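Local atomic coordinates of salicylic acid-binding protein 2 (Nicotiana tabacum, PDB entry 1XKL), a protein that hydrolyses methyl salicylate to salicylate and methanol, releasing the active hormone for systemic acquired resistance in plant innate immunity. Residues 36-39 against 43-46; 53-58 against 87-92; 123-128 against 218-223; 137-140 against 145-148. One frame throughout, in Å; residues are numbered along the deposited sequence.

Interaction 1 (36-39 against 43-46); sequences ALDL and GTDL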
loop_
_atom_site.group_PDB
_atom_site.type_symbol
_atom_site.label_atom_id
_atom_site.label_comp_id
_atom_site.label_asym_id
_atom_site.label_seq_id
_atom_site.Cartn_x
_atom_site.Cartn_y
_atom_site.Cartn_z
ATOM N N ALA A 36 -23.578 -6.074 26.584
ATOM C CA ALA A 36 -23.064 -6.802 25.425
ATOM C C ALA A 36 -21.597 -6.426 25.345
ATOM O O ALA A 36 -21.208 -5.570 24.554
ATOM C CB ALA A 36 -23.785 -6.372 24.155
ATOM N N LEU A 37 -20.778 -7.065 26.166
ATOM C CA LEU A 37 -19.369 -6.730 26.176
ATOM C C LEU A 37 -18.575 -7.261 24.994
ATOM O O LEU A 37 -19.052 -8.070 24.193
ATOM C CB LEU A 37 -18.723 -7.201 27.481
ATOM C CG LEU A 37 -18.389 -8.688 27.598
ATOM C CD1 LEU A 37 -17.731 -8.945 28.946
ATOM C CD2 LEU A 37 -19.643 -9.514 27.453
ATOM N N ASP A 38 -17.353 -6.764 24.888
ATOM C CA ASP A 38 -16.435 -7.172 23.845
ATOM C C ASP A 38 -15.391 -8.004 24.568
ATOM O O ASP A 38 -14.841 -7.555 25.571
ATOM C CB ASP A 38 -15.735 -5.956 23.234
ATOM C CG ASP A 38 -16.478 -5.362 22.054
ATOM O OD1 ASP A 38 -16.123 -4.226 21.670
ATOM O OD2 ASP A 38 -17.391 -6.009 21.495
ATOM N N LEU A 39 -15.127 -9.213 24.093
ATOM C CA LEU A 39 -14.098 -10.018 24.732
ATOM C C LEU A 39 -12.770 -9.433 24.253
ATOM O O LEU A 39 -12.757 -8.461 23.492
ATOM C CB LEU A 39 -14.232 -11.492 24.330
ATOM C CG LEU A 39 -15.442 -12.210 24.931
ATOM C CD1 LEU A 39 -15.554 -13.620 24.375
ATOM C CD2 LEU A 39 -15.306 -12.247 26.435
ATOM N N GLY A 43 -14.450 -7.003 18.676
ATOM C CA GLY A 43 -15.201 -5.764 18.565
ATOM C C GLY A 43 -14.256 -4.586 18.454
ATOM O O GLY A 43 -13.430 -4.534 17.542
ATOM N N THR A 44 -14.353 -3.647 19.385
ATOM C CA THR A 44 -13.478 -2.481 19.355
ATOM C C THR A 44 -12.294 -2.598 20.312
ATOM O O THR A 44 -11.541 -1.637 20.493
ATOM C CB THR A 44 -14.267 -1.173 19.663
ATOM O OG1 THR A 44 -14.875 -1.256 20.959
ATOM C CG2 THR A 44 -15.338 -0.943 18.610
ATOM N N ASP A 45 -12.133 -3.767 20.933
ATOM C CA ASP A 45 -11.012 -3.986 21.850
ATOM C C ASP A 45 -9.733 -3.813 21.039
ATOM O O ASP A 45 -9.591 -4.392 19.964
ATOM C CB ASP A 45 -11.052 -5.403 22.439
ATOM C CG ASP A 45 -10.090 -5.579 23.603
ATOM O OD1 ASP A 45 -10.414 -5.123 24.720
ATOM O OD2 ASP A 45 -9.000 -6.155 23.402
ATOM N N LEU A 46 -8.798 -3.024 21.563
ATOM C CA LEU A 46 -7.542 -2.736 20.871
ATOM C C LEU A 46 -6.483 -3.834 20.928
ATOM O O LEU A 46 -5.452 -3.727 20.267
ATOM C CB LEU A 46 -6.953 -1.427 21.411
ATOM C CG LEU A 46 -7.827 -0.168 21.251
ATOM C CD1 LEU A 46 -7.307 0.958 22.145
ATOM C CD2 LEU A 46 -7.840 0.254 19.786
HETATM O O HOH W 1 -14.247 -2.855 23.392
#
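D38 reaches across to the backbone of T44: its OD1 accepts T44 N at 2.9 Å, with a nearly straight N-H...O angle of 168°. The amide comes in from above the carboxylate plane, 53° out of it. The D38 side chain leaves its backbone toward the 43-46 segment, and with chi1 at -90° its CG stands anti to the carbonyl carbon, which brings OD1 in line with the N-H of T44. OD1 also lies 3.3 Å from T44 OG1, and a water joins the same two atoms, donating to D38 OD1 at 2.9 Å and sitting 3.0 Å from T44 OG1. The T44 hydroxyl is held between its own backbone N and carbonyl carbon, on the side of the aspartate. Both segments belong to the loop that follows strand 33-36, at one edge of the parallel sheet of this alpha/beta hydrolase, and leads to helix 55-67. The other oxygen, D38 OD2, is taken by G17 N, which ties the turn to a neighbouring loop; it also lies 3.7 Å from G43 CA, which comes close to the carboxylate with no side chain between them. Further along, D45 CB rests 3.7 Å from L39 O, while the D45 carboxylate forms a salt bridge with R47 and accepts A41 N. R177 of a second subunit packs on T44.

Interaction 2 (53-58 against 87-92); sequences RTLYDY and LGLAME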
loop_
_atom_site.group_PDB
_atom_site.type_symbol
_atom_site.label_atom_id
_atom_site.label_comp_id
_atom_site.label_asym_id
_atom_site.label_seq_id
_atom_site.Cartn_x
_atom_site.Cartn_y
_atom_site.Cartn_z
ATOM N N ARG A 53 -2.929 -16.080 24.381
ATOM C CA ARG A 53 -2.469 -17.447 24.212
ATOM C C ARG A 53 -3.294 -18.464 24.992
ATOM O O ARG A 53 -3.115 -19.664 24.815
ATOM C CB ARG A 53 -0.991 -17.534 24.572
ATOM C CG ARG A 53 -0.595 -16.673 25.752
ATOM C CD ARG A 53 0.907 -16.407 25.765
ATOM N NE ARG A 53 1.271 -15.106 25.192
ATOM C CZ ARG A 53 1.122 -14.761 23.916
ATOM N NH1 ARG A 53 0.605 -15.613 23.043
ATOM N NH2 ARG A 53 1.518 -13.563 23.505
ATOM N N THR A 54 -4.206 -17.985 25.836
ATOM C CA THR A 54 -5.077 -18.866 26.621
ATOM C C THR A 54 -6.517 -18.349 26.614
ATOM O O THR A 54 -6.763 -17.156 26.388
ATOM C CB THR A 54 -4.651 -18.953 28.105
ATOM O OG1 THR A 54 -4.919 -17.702 28.757
ATOM C CG2 THR A 54 -3.172 -19.284 28.224
ATOM N N LEU A 55 -7.466 -19.241 26.883
ATOM C CA LEU A 55 -8.865 -18.836 26.915
ATOM C C LEU A 55 -9.057 -17.786 28.005
ATOM O O LEU A 55 -9.896 -16.889 27.879
ATOM C CB LEU A 55 -9.779 -20.036 27.188
ATOM C CG LEU A 55 -11.281 -19.707 27.198
ATOM C CD1 LEU A 55 -11.701 -19.245 25.809
ATOM C CD2 LEU A 55 -12.077 -20.928 27.613
ATOM N N TYR A 56 -8.264 -17.886 29.067
ATOM C CA TYR A 56 -8.362 -16.933 30.164
ATOM C C TYR A 56 -8.054 -15.496 29.725
ATOM O O TYR A 56 -8.746 -14.567 30.137
ATOM C CB TYR A 56 -7.440 -17.349 31.318
ATOM C CG TYR A 56 -7.649 -16.524 32.568
ATOM C CD1 TYR A 56 -7.033 -15.279 32.717
ATOM C CD2 TYR A 56 -8.512 -16.955 33.572
ATOM C CE1 TYR A 56 -7.275 -14.483 33.831
ATOM C CE2 TYR A 56 -8.763 -16.169 34.691
ATOM C CZ TYR A 56 -8.142 -14.933 34.813
ATOM O OH TYR A 56 -8.398 -14.139 35.909
ATOM N N ASP A 57 -7.025 -15.313 28.897
ATOM C CA ASP A 57 -6.664 -13.973 28.413
ATOM C C ASP A 57 -7.795 -13.413 27.549
ATOM O O ASP A 57 -8.071 -12.217 27.563
ATOM C CB ASP A 57 -5.401 -14.002 27.539
ATOM C CG ASP A 57 -4.166 -14.492 28.277
ATOM O OD1 ASP A 57 -4.108 -14.378 29.519
ATOM O OD2 ASP A 57 -3.238 -14.975 27.593
ATOM N N TYR A 58 -8.420 -14.293 26.773
ATOM C CA TYR A 58 -9.512 -13.924 25.882
ATOM C C TYR A 58 -10.779 -13.550 26.651
ATOM O O TYR A 58 -11.534 -12.672 26.229
ATOM C CB TYR A 58 -9.782 -15.093 24.927
ATOM C CG TYR A 58 -10.938 -14.922 23.970
ATOM C CD1 TYR A 58 -11.103 -13.743 23.233
ATOM C CD2 TYR A 58 -11.846 -15.964 23.765
ATOM C CE1 TYR A 58 -12.148 -13.615 22.314
ATOM C CE2 TYR A 58 -12.887 -15.848 22.855
ATOM C CZ TYR A 58 -13.036 -14.677 22.132
ATOM O OH TYR A 58 -14.071 -14.577 21.223
ATOM N N LEU A 87 -18.157 -18.540 29.008
ATOM C CA LEU A 87 -19.117 -18.651 30.095
ATOM C C LEU A 87 -18.607 -19.591 31.181
ATOM O O LEU A 87 -18.807 -19.346 32.367
ATOM C CB LEU A 87 -20.442 -19.187 29.568
ATOM C CG LEU A 87 -21.615 -18.213 29.544
ATOM C CD1 LEU A 87 -21.296 -17.031 28.647
ATOM C CD2 LEU A 87 -22.845 -18.955 29.065
ATOM N N GLY A 88 -17.950 -20.666 30.761
ATOM C CA GLY A 88 -17.441 -21.644 31.706
ATOM C C GLY A 88 -16.499 -21.090 32.750
ATOM O O GLY A 88 -16.545 -21.498 33.910
ATOM N N LEU A 89 -15.630 -20.168 32.345
ATOM C CA LEU A 89 -14.690 -19.582 33.291
ATOM C C LEU A 89 -15.433 -18.721 34.299
ATOM O O LEU A 89 -15.069 -18.678 35.473
ATOM C CB LEU A 89 -13.633 -18.742 32.572
ATOM C CG LEU A 89 -12.438 -19.457 31.930
ATOM C CD1 LEU A 89 -12.904 -20.288 30.744
ATOM C CD2 LEU A 89 -11.418 -18.423 31.484
ATOM N N ALA A 90 -16.478 -18.033 33.848
ATOM C CA ALA A 90 -17.248 -17.178 34.748
ATOM C C ALA A 90 -18.014 -18.026 35.757
ATOM O O ALA A 90 -18.085 -17.686 36.940
ATOM C CB ALA A 90 -18.211 -16.301 33.948
HETATM N N MSE A 91 -18.591 -19.124 35.278
HETATM C CA MSE A 91 -19.344 -20.051 36.123
HETATM C C MSE A 91 -18.402 -20.721 37.116
HETATM O O MSE A 91 -18.788 -21.034 38.240
HETATM C CB MSE A 91 -20.013 -21.123 35.253
HETATM C CG MSE A 91 -21.019 -20.565 34.260
HETATM SE SE MSE A 91 -21.277 -21.615 32.647
HETATM C CE MSE A 91 -22.262 -23.128 33.384
ATOM N N GLU A 92 -17.160 -20.948 36.699
ATOM C CA GLU A 92 -16.193 -21.594 37.582
ATOM C C GLU A 92 -15.755 -20.658 38.702
ATOM O O GLU A 92 -15.631 -21.075 39.853
ATOM C CB GLU A 92 -14.967 -22.057 36.790
ATOM C CG GLU A 92 -13.918 -22.815 37.608
ATOM C CD GLU A 92 -14.445 -24.118 38.197
ATOM O OE1 GLU A 92 -15.345 -24.724 37.585
ATOM O OE2 GLU A 92 -13.948 -24.543 39.261
#
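This is a buried, wholly apolar helix-to-helix contact in which L89 of helix 83-93 meets the first turn of helix 55-67. The two methyls of L89 divide the work. CD1 presses against L55 CD2 at 3.3 Å, tighter than usual van der Waals contact, with L55 CG behind it. CD2 turns to Y56, lying 3.6 Å from Y56 CA and 3.9 Å from Y56 CD2, where it approaches the ring obliquely. With chi1 at -178°, L55 carries its CG anti to the backbone N, which extends the branch toward L89. In the alpha/beta hydrolase fold, helix 83-93 is the one that follows the nucleophile elbow carrying the catalytic S81, and L89 packs this helix against helix 55-67. The pairing continues along helix 55-67, where L89 also touches T59 and M63. At the start of that helix T54 is the N-cap: its OG1 accepts D57 N at 3.2 Å, and a weak bond from R53 N to D57 OD2 leads back the other way. L55 N is bound by D185 OD2, and L55 also packs on M85 and N86 of helix 83-93, one turn before L89.

Interaction 3 (123-128 against 218-223); sequences NERTPA and QRWQID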
loop_
_atom_site.group_PDB
_atom_site.type_symbol
_atom_site.label_atom_id
_atom_site.label_comp_id
_atom_site.label_asym_id
_atom_site.label_seq_id
_atom_site.Cartn_x
_atom_site.Cartn_y
_atom_site.Cartn_z
ATOM N N ASN A 123 -14.703 -30.838 15.878
ATOM C CA ASN A 123 -13.817 -31.013 14.737
ATOM C C ASN A 123 -13.824 -32.423 14.172
ATOM O O ASN A 123 -13.668 -32.608 12.967
ATOM C CB ASN A 123 -12.392 -30.628 15.118
ATOM C CG ASN A 123 -12.250 -29.148 15.394
ATOM O OD1 ASN A 123 -12.538 -28.313 14.534
ATOM N ND2 ASN A 123 -11.802 -28.812 16.598
ATOM N N GLU A 124 -14.001 -33.413 15.040
ATOM C CA GLU A 124 -14.018 -34.805 14.604
ATOM C C GLU A 124 -15.262 -35.134 13.803
ATOM O O GLU A 124 -15.269 -36.095 13.036
ATOM C CB GLU A 124 -13.898 -35.737 15.807
ATOM C CG GLU A 124 -12.466 -35.904 16.280
ATOM C CD GLU A 124 -12.371 -36.522 17.652
ATOM O OE1 GLU A 124 -12.978 -37.594 17.874
ATOM O OE2 GLU A 124 -11.679 -35.938 18.513
ATOM N N ARG A 125 -16.328 -34.361 13.980
ATOM C CA ARG A 125 -17.522 -34.628 13.193
ATOM C C ARG A 125 -17.843 -33.451 12.290
ATOM O O ARG A 125 -18.999 -33.223 11.946
ATOM C CB ARG A 125 -18.725 -34.978 14.079
ATOM C CG ARG A 125 -18.960 -34.075 15.248
ATOM C CD ARG A 125 -18.705 -34.824 16.542
ATOM N NE ARG A 125 -19.534 -36.012 16.672
ATOM C CZ ARG A 125 -19.533 -36.804 17.740
ATOM N NH1 ARG A 125 -18.740 -36.515 18.761
ATOM N NH2 ARG A 125 -20.320 -37.887 17.787
ATOM N N THR A 126 -16.794 -32.728 11.903
ATOM C CA THR A 126 -16.888 -31.561 11.027
ATOM C C THR A 126 -15.810 -31.653 9.947
ATOM O O THR A 126 -14.614 -31.499 10.232
ATOM C CB THR A 126 -16.696 -30.244 11.837
ATOM O OG1 THR A 126 -17.913 -29.941 12.536
ATOM C CG2 THR A 126 -16.319 -29.081 10.920
ATOM N N PRO A 127 -16.214 -31.905 8.693
ATOM C CA PRO A 127 -15.263 -32.016 7.582
ATOM C C PRO A 127 -14.460 -30.750 7.310
ATOM O O PRO A 127 -14.969 -29.634 7.429
ATOM C CB PRO A 127 -16.148 -32.424 6.404
ATOM C CG PRO A 127 -17.474 -31.829 6.748
ATOM C CD PRO A 127 -17.595 -32.112 8.224
ATOM N N ALA A 128 -13.196 -30.933 6.944
ATOM C CA ALA A 128 -12.309 -29.811 6.672
ATOM C C ALA A 128 -12.819 -28.868 5.584
ATOM O O ALA A 128 -12.252 -27.792 5.382
ATOM C CB ALA A 128 -10.924 -30.329 6.306
ATOM N N GLN A 218 -25.149 -29.987 18.289
ATOM C CA GLN A 218 -25.756 -29.271 19.390
ATOM C C GLN A 218 -26.505 -30.287 20.259
ATOM O O GLN A 218 -26.363 -30.295 21.483
ATOM C CB GLN A 218 -26.717 -28.199 18.864
ATOM C CG GLN A 218 -26.040 -27.021 18.164
ATOM C CD GLN A 218 -27.044 -25.977 17.715
ATOM O OE1 GLN A 218 -27.941 -25.607 18.467
ATOM N NE2 GLN A 218 -26.897 -25.496 16.491
ATOM N N ARG A 219 -27.294 -31.155 19.627
ATOM C CA ARG A 219 -28.038 -32.170 20.377
ATOM C C ARG A 219 -27.064 -33.176 20.986
ATOM O O ARG A 219 -27.343 -33.769 22.027
ATOM C CB ARG A 219 -29.036 -32.892 19.465
ATOM C CG ARG A 219 -29.792 -31.960 18.528
ATOM C CD ARG A 219 -31.292 -32.221 18.504
ATOM N NE ARG A 219 -31.984 -31.597 19.637
ATOM C CZ ARG A 219 -32.928 -30.666 19.515
ATOM N NH1 ARG A 219 -33.503 -30.159 20.596
ATOM N NH2 ARG A 219 -33.292 -30.241 18.310
ATOM N N TRP A 220 -25.918 -33.356 20.336
ATOM C CA TRP A 220 -24.909 -34.275 20.835
ATOM C C TRP A 220 -24.396 -33.787 22.184
ATOM O O TRP A 220 -24.202 -34.577 23.107
ATOM C CB TRP A 220 -23.739 -34.375 19.861
ATOM C CG TRP A 220 -22.708 -35.346 20.318
ATOM C CD1 TRP A 220 -22.687 -36.697 20.087
ATOM C CD2 TRP A 220 -21.585 -35.068 21.164
ATOM N NE1 TRP A 220 -21.625 -37.272 20.742
ATOM C CE2 TRP A 220 -20.933 -36.297 21.411
ATOM C CE3 TRP A 220 -21.071 -33.901 21.742
ATOM C CZ2 TRP A 220 -19.791 -36.392 22.210
ATOM C CZ3 TRP A 220 -19.934 -33.992 22.538
ATOM C CH2 TRP A 220 -19.306 -35.231 22.765
ATOM N N GLN A 221 -24.171 -32.483 22.296
ATOM C CA GLN A 221 -23.678 -31.915 23.547
ATOM C C GLN A 221 -24.720 -31.998 24.641
ATOM O O GLN A 221 -24.393 -32.231 25.801
ATOM C CB GLN A 221 -23.285 -30.453 23.359
ATOM C CG GLN A 221 -22.245 -30.212 22.293
ATOM C CD GLN A 221 -21.901 -28.748 22.189
ATOM O OE1 GLN A 221 -21.087 -28.235 22.952
ATOM N NE2 GLN A 221 -22.538 -28.062 21.257
ATOM N N ILE A 222 -25.978 -31.779 24.280
ATOM C CA ILE A 222 -27.053 -31.847 25.263
ATOM C C ILE A 222 -27.137 -33.280 25.799
ATOM O O ILE A 222 -27.199 -33.499 27.009
ATOM C CB ILE A 222 -28.393 -31.439 24.626
ATOM C CG1 ILE A 222 -28.355 -29.940 24.299
ATOM C CG2 ILE A 222 -29.553 -31.765 25.569
ATOM C CD1 ILE A 222 -29.618 -29.420 23.673
ATOM N N ASP A 223 -27.109 -34.242 24.882
ATOM C CA ASP A 223 -27.188 -35.659 25.230
ATOM C C ASP A 223 -25.979 -36.197 26.002
ATOM O O ASP A 223 -26.139 -36.985 26.933
ATOM C CB ASP A 223 -27.385 -36.493 23.961
ATOM C CG ASP A 223 -28.757 -36.297 23.341
ATOM O OD1 ASP A 223 -29.012 -36.861 22.254
ATOM O OD2 ASP A 223 -29.584 -35.579 23.944
#
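R125 brings its guanidinium, tilted, over the face of the W220 indole, and this single pair makes the whole contact between the end of helix 117-124 and helix 215-225. Along 218-223, Q218 comes first and turns to the interior, bonded to C207 N and I213 O. R219 faces another way, its NH2 in salt bridges with E215 and E232. W220 is the residue directed at R125. Its chi1 of -178° sets CG anti to the backbone N and extends the ring from the helix, where F217 also meets it, the two rings being nearly parallel. R125 CZ stands 3.9 Å from the centroid of the five-membered ring, 18° off its normal, a cation-pi contact over the face. The guanidinium is not stacked flat: its plane is 48° from that of the ring. NH1 lies 3.4 Å from W220 CE2, and NH2 lies 3.3 Å from W220 NE1, a pair of donors that cannot bond. The arginine chain bends at chi2 and chi3 to bring its end over the indole. Next, Q221 turns inward, its amide bonded to A106 O and M108 N, while I222 packs on V206 of strand 202-207. Toward W220 the charge meets a pi face, not a hydrogen-bond acceptor, and the attraction is probably mainly electrostatic and dispersive, using none of the guanidinium N-H groups in a bond to the ring.

Interaction 4 (137-140 against 145-148); sequences LPYG and PLTS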
loop_
_atom_site.group_PDB
_atom_site.type_symbol
_atom_site.label_atom_id
_atom_site.label_comp_id
_atom_site.label_asym_id
_atom_site.label_seq_id
_atom_site.Cartn_x
_atom_site.Cartn_y
_atom_site.Cartn_z
ATOM N N LEU A 137 -4.125 -19.528 10.743
ATOM C CA LEU A 137 -2.708 -19.165 10.706
ATOM C C LEU A 137 -2.029 -19.371 12.055
ATOM O O LEU A 137 -2.624 -19.139 13.106
ATOM C CB LEU A 137 -2.552 -17.705 10.272
ATOM C CG LEU A 137 -3.200 -17.309 8.939
ATOM C CD1 LEU A 137 -3.214 -15.796 8.812
ATOM C CD2 LEU A 137 -2.449 -17.951 7.778
ATOM N N PRO A 138 -0.767 -19.828 12.043
ATOM C CA PRO A 138 -0.031 -20.052 13.289
ATOM C C PRO A 138 0.617 -18.757 13.745
ATOM O O PRO A 138 1.096 -17.981 12.921
ATOM C CB PRO A 138 1.006 -21.089 12.884
ATOM C CG PRO A 138 1.354 -20.651 11.494
ATOM C CD PRO A 138 -0.018 -20.367 10.891
ATOM N N TYR A 139 0.621 -18.506 15.048
ATOM C CA TYR A 139 1.250 -17.300 15.553
ATOM C C TYR A 139 2.007 -17.606 16.834
ATOM O O TYR A 139 2.467 -16.704 17.530
ATOM C CB TYR A 139 0.217 -16.184 15.786
ATOM C CG TYR A 139 -0.786 -16.429 16.891
ATOM C CD1 TYR A 139 -1.992 -17.086 16.642
ATOM C CD2 TYR A 139 -0.544 -15.961 18.182
ATOM C CE1 TYR A 139 -2.939 -17.264 17.658
ATOM C CE2 TYR A 139 -1.472 -16.133 19.199
ATOM C CZ TYR A 139 -2.670 -16.782 18.934
ATOM O OH TYR A 139 -3.588 -16.931 19.953
ATOM N N GLY A 140 2.143 -18.893 17.131
ATOM C CA GLY A 140 2.857 -19.303 18.324
ATOM C C GLY A 140 4.269 -19.754 17.992
ATOM O O GLY A 140 4.519 -20.259 16.899
ATOM N N PRO A 145 2.979 -23.772 20.428
ATOM C CA PRO A 145 2.031 -23.678 19.310
ATOM C C PRO A 145 0.759 -22.886 19.604
ATOM O O PRO A 145 0.136 -23.061 20.653
ATOM C CB PRO A 145 1.741 -25.145 18.982
ATOM C CG PRO A 145 1.902 -25.824 20.307
ATOM C CD PRO A 145 3.149 -25.173 20.853
ATOM N N LEU A 146 0.394 -22.008 18.673
ATOM C CA LEU A 146 -0.813 -21.189 18.785
ATOM C C LEU A 146 -1.371 -20.975 17.385
ATOM O O LEU A 146 -0.621 -20.702 16.449
ATOM C CB LEU A 146 -0.499 -19.840 19.438
ATOM C CG LEU A 146 -0.074 -19.871 20.910
ATOM C CD1 LEU A 146 0.376 -18.483 21.332
ATOM C CD2 LEU A 146 -1.226 -20.349 21.781
ATOM N N THR A 147 -2.687 -21.108 17.243
ATOM C CA THR A 147 -3.337 -20.956 15.946
ATOM C C THR A 147 -4.476 -19.937 15.995
ATOM O O THR A 147 -5.252 -19.918 16.947
ATOM C CB THR A 147 -3.912 -22.316 15.468
ATOM O OG1 THR A 147 -2.850 -23.270 15.361
ATOM C CG2 THR A 147 -4.595 -22.171 14.116
ATOM N N SER A 148 -4.568 -19.091 14.973
ATOM C CA SER A 148 -5.631 -18.094 14.913
ATOM C C SER A 148 -6.677 -18.550 13.903
ATOM O O SER A 148 -6.354 -19.257 12.944
ATOM C CB SER A 148 -5.073 -16.717 14.510
ATOM O OG SER A 148 -4.529 -16.734 13.199
HETATM O O HOH W 2 2.523 -21.912 16.622
#
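L137 and S148 bind each other twice through their backbones, as an antiparallel hydrogen-bonded pair. S148 N gives to L137 O at 2.7 Å, nearly straight at 173°, while the return bond, L137 N to S148 O, is longer at 3.1 Å and more bent. S148 OG also lies close to L137 O, its first torsion of 64° bringing the hydroxyl round to that carbonyl. P138 and T147 form the next, non-hydrogen-bonded pair, in which P138 CA and T147 CA each approach a carbonyl oxygen of the other segment, L146 O and L137 O respectively. Beyond it L146 O accepts Y139 N at 2.9 Å from above the carbonyl plane, and takes a second, weak bond from G140 N. A water continues the link beyond the strand ends, donating to G140 O and accepting from L146 N. The tyrosine ring then folds across 146-148: with chi1 at 67° its CG sits between the backbone N and carbonyl carbon. L146 CB stands over the centre of one ring face, a CH-pi contact 3.8 Å from the centroid, and L146 CD1 packs on Y139 CE2 at 3.7 Å. The edge of the ring meets the T147-S148 peptide, with Y139 CE1 3.5 Å from T147 C. Y139 OH is bonded to L52 O, which links this part to the loop before helix 55-67. The whole is a beta hairpin of strands 135-138 and 147-150, lying apart from the central parallel sheet of the alpha/beta hydrolase fold.

Overall arrangement
Interaction 2 is the buried one, made of leucine and tyrosine carbon between two helices beside the parallel sheet. Interaction 1 is partly buried and polar, an aspartate holding the loop after the edge strand 33-36. Interactions 3 and 4 lie at the surface: one is a cation-pi pair between the residue just after one helix and the side of another, the other backbone pairing in a hairpin. Interactions 1 and 2 meet along one connection, as the loop holding interaction 1 runs into helix 55-67. L39 CB packs on Y58 O, and R53 of interaction 2 touches L146 of interaction 4. Interactions 1 and 3 lie on opposite sides of the chain's centre, their centres about 28 Å apart.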